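Uncharacterized conserved (Bdellovibrio bacteriovorus, PDB 7O21) is probably a peptidoglycan LD-carboxypeptidase of the YkuD family, carrying a C-terminal NTF2-like domain and linked to the editing of the cell wall that produces cell curvature. Local coordinates at residues W201-Q214 with K235-L249. Residues are numbered along the deposited sequence; the frame is centred on the assembly and turned at random.
Sequences WRQAWENQDIEKYQ and KKNLKSKYEYIKVHL. With EDO (1,2-ethanediol), chain M.
Glu206 and Val247 face each other where helix 201-206 lies nearly antiparallel to strand 246-249, the two axes 8.0 Å apart at 159°, and helix 210-214 runs at 151° to helix 235-241. Val247 illustrates how side chains can dock a helix on a strand by gripping its backbone. Val247 N donates almost straight to the anti lone pair of Glu206 OE2 (2.9 Å), while Val247 O accepts from Arg202 NH1 at 2.8 Å, the donor lying near the line of the carbonyl. A salt bridge joins Arg202 NH1 to Glu206 OE2, which should hold both groups in place. Between backbone and helix, Val247 CG2 sits over the six-membered ring of Trp205 in a CH-pi contact, 4.2 Å from its centroid.

Gln208, which follows helix 201-206 with positive phi, forms a Schellman motif and ties the turn to the other helix. With CG beside its backbone N (chi1 -54°), the extended side chain slides past Lys239 in the opposite direction; Gln208 NE2 reaches Tyr242 O in the amide plane at 3.0 Å, and Gln208 OE1 accepts from a water that also donates to Lys235 O. In return, Lys239 NZ donates to Gln208 O at 3.0 Å. Ile245 CD1 packs against Gln208 CG.

Within the NTF2-like domain, helix 184-206 thus rests against strand 246-257, Trp205 and Leu249 also touching Gln267 of the adjoining strand 260-270, while helix 210-214 packs against helix 228-241, Tyr213 and Gln214 touching Met232.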
loop_
_atom_site.group_PDB
_atom_site.type_symbol
_atom_site.label_atom_id
_atom_site.label_comp_id
_atom_site.label_asym_id
_atom_site.label_seq_id
_atom_site.Cartn_x
_atom_site.Cartn_y
_atom_site.Cartn_z
ATOM N N TRP A 201 -28.243 2.682 4.299
ATOM C CA TRP A 201 -27.119 2.636 5.226
ATOM C C TRP A 201 -26.796 4.032 5.732
ATOM O O TRP A 201 -26.672 4.251 6.943
ATOM C CB TRP A 201 -25.921 2.000 4.514
ATOM C CG TRP A 201 -24.595 2.183 5.208
ATOM C CD1 TRP A 201 -24.111 1.456 6.248
ATOM C CD2 TRP A 201 -23.566 3.114 4.851
ATOM N NE1 TRP A 201 -22.853 1.909 6.602
ATOM C CE2 TRP A 201 -22.491 2.912 5.745
ATOM C CE3 TRP A 201 -23.451 4.105 3.870
ATOM C CZ2 TRP A 201 -21.321 3.674 5.696
ATOM C CZ3 TRP A 201 -22.290 4.860 3.819
ATOM C CH2 TRP A 201 -21.239 4.640 4.726
ATOM N N ARG A 202 -26.689 5.001 4.816
ATOM C CA ARG A 202 -26.377 6.370 5.229
ATOM C C ARG A 202 -27.410 6.899 6.217
ATOM O O ARG A 202 -27.058 7.507 7.235
ATOM C CB ARG A 202 -26.288 7.301 4.011
ATOM C CG ARG A 202 -25.742 8.701 4.347
ATOM C CD ARG A 202 -26.155 9.742 3.336
ATOM N NE ARG A 202 -27.606 9.891 3.282
ATOM C CZ ARG A 202 -28.311 10.603 4.156
ATOM N NH1 ARG A 202 -27.697 11.238 5.148
ATOM N NH2 ARG A 202 -29.628 10.684 4.035
ATOM N N GLN A 203 -28.695 6.692 5.918
ATOM C CA GLN A 203 -29.749 7.181 6.804
ATOM C C GLN A 203 -29.687 6.508 8.168
ATOM O O GLN A 203 -29.866 7.172 9.199
ATOM C CB GLN A 203 -31.125 6.969 6.166
ATOM C CG GLN A 203 -31.498 7.987 5.098
ATOM C CD GLN A 203 -32.846 7.687 4.447
ATOM O OE1 GLN A 203 -33.584 6.809 4.896
ATOM N NE2 GLN A 203 -33.162 8.410 3.380
ATOM N N ALA A 204 -29.426 5.194 8.203
ATOM C CA ALA A 204 -29.364 4.494 9.485
ATOM C C ALA A 204 -28.212 5.014 10.331
ATOM O O ALA A 204 -28.361 5.240 11.541
ATOM C CB ALA A 204 -29.239 2.986 9.272
ATOM N N TRP A 205 -27.058 5.225 9.707
ATOM C CA TRP A 205 -25.929 5.810 10.413
ATOM C C TRP A 205 -26.274 7.212 10.909
ATOM O O TRP A 205 -26.102 7.524 12.098
ATOM C CB TRP A 205 -24.728 5.822 9.461
ATOM C CG TRP A 205 -23.454 6.310 10.066
ATOM C CD1 TRP A 205 -23.206 6.557 11.388
ATOM C CD2 TRP A 205 -22.242 6.615 9.367
ATOM N NE1 TRP A 205 -21.915 7.003 11.556
ATOM C CE2 TRP A 205 -21.302 7.044 10.329
ATOM C CE3 TRP A 205 -21.861 6.574 8.020
ATOM C CZ2 TRP A 205 -20.005 7.428 9.986
ATOM C CZ3 TRP A 205 -20.570 6.957 7.685
ATOM C CH2 TRP A 205 -19.659 7.375 8.667
ATOM N N GLU A 206 -26.783 8.070 10.016
ATOM C CA GLU A 206 -27.090 9.448 10.394
ATOM C C GLU A 206 -28.129 9.519 11.510
ATOM O O GLU A 206 -28.016 10.355 12.419
ATOM C CB GLU A 206 -27.544 10.244 9.171
ATOM C CG GLU A 206 -27.830 11.709 9.472
ATOM C CD GLU A 206 -28.116 12.496 8.207
ATOM O OE1 GLU A 206 -29.264 12.429 7.718
ATOM O OE2 GLU A 206 -27.195 13.158 7.687
ATOM N N ASN A 207 -29.166 8.679 11.440
ATOM C CA ASN A 207 -30.149 8.601 12.516
ATOM C C ASN A 207 -29.572 7.974 13.768
ATOM O O ASN A 207 -30.240 7.975 14.807
ATOM C CB ASN A 207 -31.332 7.745 12.062
ATOM C CG ASN A 207 -32.266 8.477 11.135
ATOM O OD1 ASN A 207 -32.389 9.706 11.189
ATOM N ND2 ASN A 207 -32.949 7.723 10.279
ATOM N N GLN A 208 -28.356 7.433 13.690
ATOM C CA GLN A 208 -27.780 6.643 14.772
ATOM C C GLN A 208 -28.778 5.605 15.283
ATOM O O GLN A 208 -28.964 5.412 16.486
ATOM C CB GLN A 208 -27.200 7.538 15.866
ATOM C CG GLN A 208 -26.204 8.526 15.280
ATOM C CD GLN A 208 -25.411 9.269 16.327
ATOM O OE1 GLN A 208 -24.313 8.862 16.711
ATOM N NE2 GLN A 208 -25.966 10.378 16.796
ATOM N N ASP A 209 -29.443 4.943 14.337
ATOM C CA ASP A 209 -30.336 3.816 14.604
ATOM C C ASP A 209 -29.438 2.586 14.618
ATOM O O ASP A 209 -29.168 1.973 13.584
ATOM C CB ASP A 209 -31.406 3.745 13.522
ATOM C CG ASP A 209 -32.458 2.683 13.786
ATOM O OD1 ASP A 209 -32.173 1.691 14.495
ATOM O OD2 ASP A 209 -33.573 2.847 13.251
ATOM N N ILE A 210 -28.928 2.242 15.799
ATOM C CA ILE A 210 -27.899 1.207 15.867
ATOM C C ILE A 210 -28.454 -0.143 15.442
ATOM O O ILE A 210 -27.772 -0.916 14.758
ATOM C CB ILE A 210 -27.224 1.156 17.248
ATOM C CG1 ILE A 210 -26.707 2.540 17.636
ATOM C CG2 ILE A 210 -26.074 0.145 17.231
ATOM C CD1 ILE A 210 -25.794 3.164 16.603
ATOM N N GLU A 211 -29.692 -0.457 15.834
ATOM C CA GLU A 211 -30.288 -1.718 15.402
ATOM C C GLU A 211 -30.317 -1.819 13.879
ATOM O O GLU A 211 -29.931 -2.843 13.308
ATOM C CB GLU A 211 -31.695 -1.875 15.977
ATOM C CG GLU A 211 -32.361 -3.162 15.499
ATOM C CD GLU A 211 -33.754 -3.357 16.054
ATOM O OE1 GLU A 211 -33.879 -3.914 17.163
ATOM O OE2 GLU A 211 -34.721 -2.975 15.367
ATOM N N LYS A 212 -30.772 -0.761 13.208
ATOM C CA LYS A 212 -30.810 -0.779 11.750
ATOM C C LYS A 212 -29.402 -0.776 11.164
ATOM O O LYS A 212 -29.087 -1.573 10.272
ATOM C CB LYS A 212 -31.630 0.400 11.227
ATOM C CG LYS A 212 -31.814 0.400 9.710
ATOM C CD LYS A 212 -32.554 -0.820 9.226
ATOM C CE LYS A 212 -32.762 -0.796 7.711
ATOM N NZ LYS A 212 -33.586 0.356 7.246
ATOM N N TYR A 213 -28.540 0.103 11.669
ATOM C CA TYR A 213 -27.185 0.219 11.137
ATOM C C TYR A 213 -26.447 -1.115 11.201
ATOM O O TYR A 213 -25.754 -1.498 10.245
ATOM C CB TYR A 213 -26.457 1.298 11.933
ATOM C CG TYR A 213 -24.996 1.512 11.637
ATOM C CD1 TYR A 213 -24.590 2.319 10.582
ATOM C CD2 TYR A 213 -24.020 0.975 12.462
ATOM C CE1 TYR A 213 -23.242 2.559 10.347
ATOM C CE2 TYR A 213 -22.689 1.205 12.237
ATOM C CZ TYR A 213 -22.303 1.996 11.177
ATOM O OH TYR A 213 -20.971 2.231 10.969
ATOM N N GLN A 214 -26.594 -1.848 12.314
ATOM C CA GLN A 214 -25.893 -3.117 12.476
ATOM C C GLN A 214 -26.246 -4.118 11.383
ATOM O O GLN A 214 -25.403 -4.951 11.024
ATOM C CB GLN A 214 -26.215 -3.742 13.835
ATOM C CG GLN A 214 -25.473 -3.143 15.007
ATOM C CD GLN A 214 -25.798 -3.863 16.309
ATOM O OE1 GLN A 214 -26.787 -4.589 16.397
ATOM N NE2 GLN A 214 -24.958 -3.669 17.320
ATOM N N LYS A 235 -19.428 3.121 17.848
ATOM C CA LYS A 235 -20.579 3.854 17.334
ATOM C C LYS A 235 -21.595 4.134 18.429
ATOM O O LYS A 235 -22.183 5.220 18.475
ATOM C CB LYS A 235 -21.221 3.082 16.191
ATOM C CG LYS A 235 -20.315 2.998 14.970
ATOM C CD LYS A 235 -20.170 4.361 14.313
ATOM C CE LYS A 235 -19.518 4.263 12.949
ATOM N NZ LYS A 235 -18.045 4.438 13.021
ATOM N N LYS A 236 -21.811 3.169 19.323
ATOM C CA LYS A 236 -22.746 3.392 20.422
ATOM C C LYS A 236 -22.209 4.440 21.391
ATOM O O LYS A 236 -22.973 5.273 21.901
ATOM C CB LYS A 236 -23.022 2.075 21.148
ATOM C CG LYS A 236 -23.809 1.056 20.346
ATOM C CD LYS A 236 -23.821 -0.292 21.059
ATOM C CE LYS A 236 -24.790 -1.272 20.410
ATOM N NZ LYS A 236 -24.590 -2.659 20.940
ATOM N N ASN A 237 -20.899 4.420 21.662
ATOM C CA ASN A 237 -20.320 5.417 22.557
ATOM C C ASN A 237 -20.430 6.818 21.971
ATOM O O ASN A 237 -20.731 7.779 22.689
ATOM C CB ASN A 237 -18.861 5.079 22.868
ATOM C CG ASN A 237 -18.257 6.019 23.899
ATOM O OD1 ASN A 237 -18.873 6.297 24.926
ATOM N ND2 ASN A 237 -17.059 6.526 23.621
ATOM N N LEU A 238 -20.159 6.963 20.670
ATOM C CA LEU A 238 -20.308 8.267 20.035
ATOM C C LEU A 238 -21.746 8.750 20.132
ATOM O O LEU A 238 -22.004 9.920 20.441
ATOM C CB LEU A 238 -19.875 8.193 18.569
ATOM C CG LEU A 238 -18.392 7.981 18.305
ATOM C CD1 LEU A 238 -18.156 7.689 16.829
ATOM C CD2 LEU A 238 -17.647 9.221 18.743
ATOM N N LYS A 239 -22.698 7.856 19.866
ATOM C CA LYS A 239 -24.109 8.207 19.976
ATOM C C LYS A 239 -24.446 8.726 21.366
ATOM O O LYS A 239 -25.233 9.671 21.509
ATOM C CB LYS A 239 -24.978 6.998 19.632
ATOM C CG LYS A 239 -26.468 7.236 19.852
ATOM C CD LYS A 239 -27.283 5.998 19.530
ATOM C CE LYS A 239 -28.773 6.301 19.647
ATOM N NZ LYS A 239 -29.616 5.109 19.358
ATOM N N SER A 240 -23.881 8.109 22.404
ATOM C CA SER A 240 -24.195 8.549 23.759
ATOM C C SER A 240 -23.732 9.979 24.005
ATOM O O SER A 240 -24.340 10.699 24.809
ATOM C CB SER A 240 -23.564 7.603 24.781
ATOM O OG SER A 240 -22.173 7.831 24.898
ATOM N N LYS A 241 -22.669 10.409 23.328
ATOM C CA LYS A 241 -22.068 11.716 23.567
ATOM C C LYS A 241 -22.553 12.797 22.615
ATOM O O LYS A 241 -22.622 13.966 23.010
ATOM C CB LYS A 241 -20.541 11.628 23.481
ATOM C CG LYS A 241 -19.928 10.644 24.463
ATOM C CD LYS A 241 -18.439 10.893 24.654
ATOM C CE LYS A 241 -17.614 10.314 23.514
ATOM N NZ LYS A 241 -16.314 11.027 23.362
ATOM N N TYR A 242 -22.887 12.445 21.376
ATOM C CA TYR A 242 -23.245 13.416 20.344
ATOM C C TYR A 242 -24.576 12.964 19.766
ATOM O O TYR A 242 -24.614 12.048 18.936
ATOM C CB TYR A 242 -22.162 13.481 19.274
ATOM C CG TYR A 242 -20.818 13.842 19.849
ATOM C CD1 TYR A 242 -20.677 14.940 20.686
ATOM C CD2 TYR A 242 -19.695 13.064 19.591
ATOM C CE1 TYR A 242 -19.451 15.272 21.234
ATOM C CE2 TYR A 242 -18.462 13.387 20.136
ATOM C CZ TYR A 242 -18.347 14.494 20.956
ATOM O OH TYR A 242 -17.128 14.824 21.502
ATOM N N GLU A 243 -25.653 13.627 20.195
ATOM C CA GLU A 243 -27.000 13.155 19.896
ATOM C C GLU A 243 -27.317 13.237 18.406
ATOM O O GLU A 243 -27.955 12.332 17.854
ATOM C CB GLU A 243 -28.020 13.960 20.697
ATOM C CG GLU A 243 -29.424 13.380 20.663
ATOM C CD GLU A 243 -30.373 14.090 21.613
ATOM O OE1 GLU A 243 -30.763 13.478 22.631
ATOM O OE2 GLU A 243 -30.744 15.249 21.338
ATOM N N TYR A 244 -26.912 14.314 17.743
ATOM C CA TYR A 244 -27.264 14.536 16.347
ATOM C C TYR A 244 -26.004 14.648 15.507
ATOM O O TYR A 244 -25.095 15.424 15.830
ATOM C CB TYR A 244 -28.123 15.793 16.176
ATOM C CG TYR A 244 -29.473 15.695 16.850
ATOM C CD1 TYR A 244 -30.482 14.904 16.319
ATOM C CD2 TYR A 244 -29.733 16.391 18.021
ATOM C CE1 TYR A 244 -31.719 14.811 16.938
ATOM C CE2 TYR A 244 -30.961 16.307 18.643
ATOM C CZ TYR A 244 -31.951 15.517 18.101
ATOM O OH TYR A 244 -33.175 15.438 18.729
ATOM N N ILE A 245 -25.954 13.868 14.427
ATOM C CA ILE A 245 -24.864 13.933 13.465
ATOM C C ILE A 245 -25.440 14.085 12.064
ATOM O O ILE A 245 -26.629 13.863 11.821
ATOM C CB ILE A 245 -23.923 12.709 13.547
ATOM C CG1 ILE A 245 -24.670 11.426 13.171
ATOM C CG2 ILE A 245 -23.292 12.600 14.937
ATOM C CD1 ILE A 245 -23.747 10.224 12.936
ATOM N N LYS A 246 -24.568 14.489 11.141
ATOM C CA LYS A 246 -24.902 14.637 9.732
ATOM C C LYS A 246 -23.878 13.845 8.934
ATOM O O LYS A 246 -22.675 13.987 9.165
ATOM C CB LYS A 246 -24.810 16.107 9.314
ATOM C CG LYS A 246 -25.957 16.992 9.799
ATOM C CD LYS A 246 -25.479 18.433 9.954
ATOM C CE LYS A 246 -26.189 19.387 9.013
ATOM N NZ LYS A 246 -25.484 19.502 7.703
ATOM N N VAL A 247 -24.353 13.015 8.006
ATOM C CA VAL A 247 -23.481 12.255 7.113
ATOM C C VAL A 247 -23.912 12.551 5.685
ATOM O O VAL A 247 -25.055 12.264 5.310
ATOM C CB VAL A 247 -23.531 10.742 7.383
ATOM C CG1 VAL A 247 -22.546 10.015 6.459
ATOM C CG2 VAL A 247 -23.251 10.446 8.850
ATOM N N HIS A 248 -23.017 13.128 4.895
ATOM C CA HIS A 248 -23.300 13.438 3.503
ATOM C C HIS A 248 -22.284 12.737 2.615
ATOM O O HIS A 248 -21.087 12.718 2.923
ATOM C CB HIS A 248 -23.273 14.949 3.275
ATOM C CG HIS A 248 -24.386 15.675 3.968
ATOM N ND1 HIS A 248 -24.189 16.828 4.696
ATOM C CD2 HIS A 248 -25.710 15.397 4.055
ATOM C CE1 HIS A 248 -25.343 17.233 5.198
ATOM N NE2 HIS A 248 -26.282 16.383 4.821
ATOM N N LEU A 249 -22.772 12.151 1.522
ATOM C CA LEU A 249 -21.941 11.387 0.603
ATOM C C LEU A 249 -22.057 11.987 -0.786
ATOM O O LEU A 249 -23.172 12.215 -1.270
ATOM C CB LEU A 249 -22.426 9.938 0.528
ATOM C CG LEU A 249 -22.666 9.208 1.849
ATOM C CD1 LEU A 249 -23.195 7.797 1.600
ATOM C CD2 LEU A 249 -21.385 9.179 2.626
HETATM C C1 EDO M . -16.269 8.240 13.483
HETATM O O1 EDO M . -15.854 7.096 12.733
HETATM C C2 EDO M . -17.708 8.561 13.113
HETATM O O2 EDO M . -18.479 7.370 13.318
HETATM O O HOH W 1 -27.967 11.691 14.706
HETATM O O HOH W 2 -22.752 6.783 16.016
HETATM O O HOH W 3 -22.356 10.696 17.511
HETATM O O HOH W 4 -23.732 -5.062 18.954
#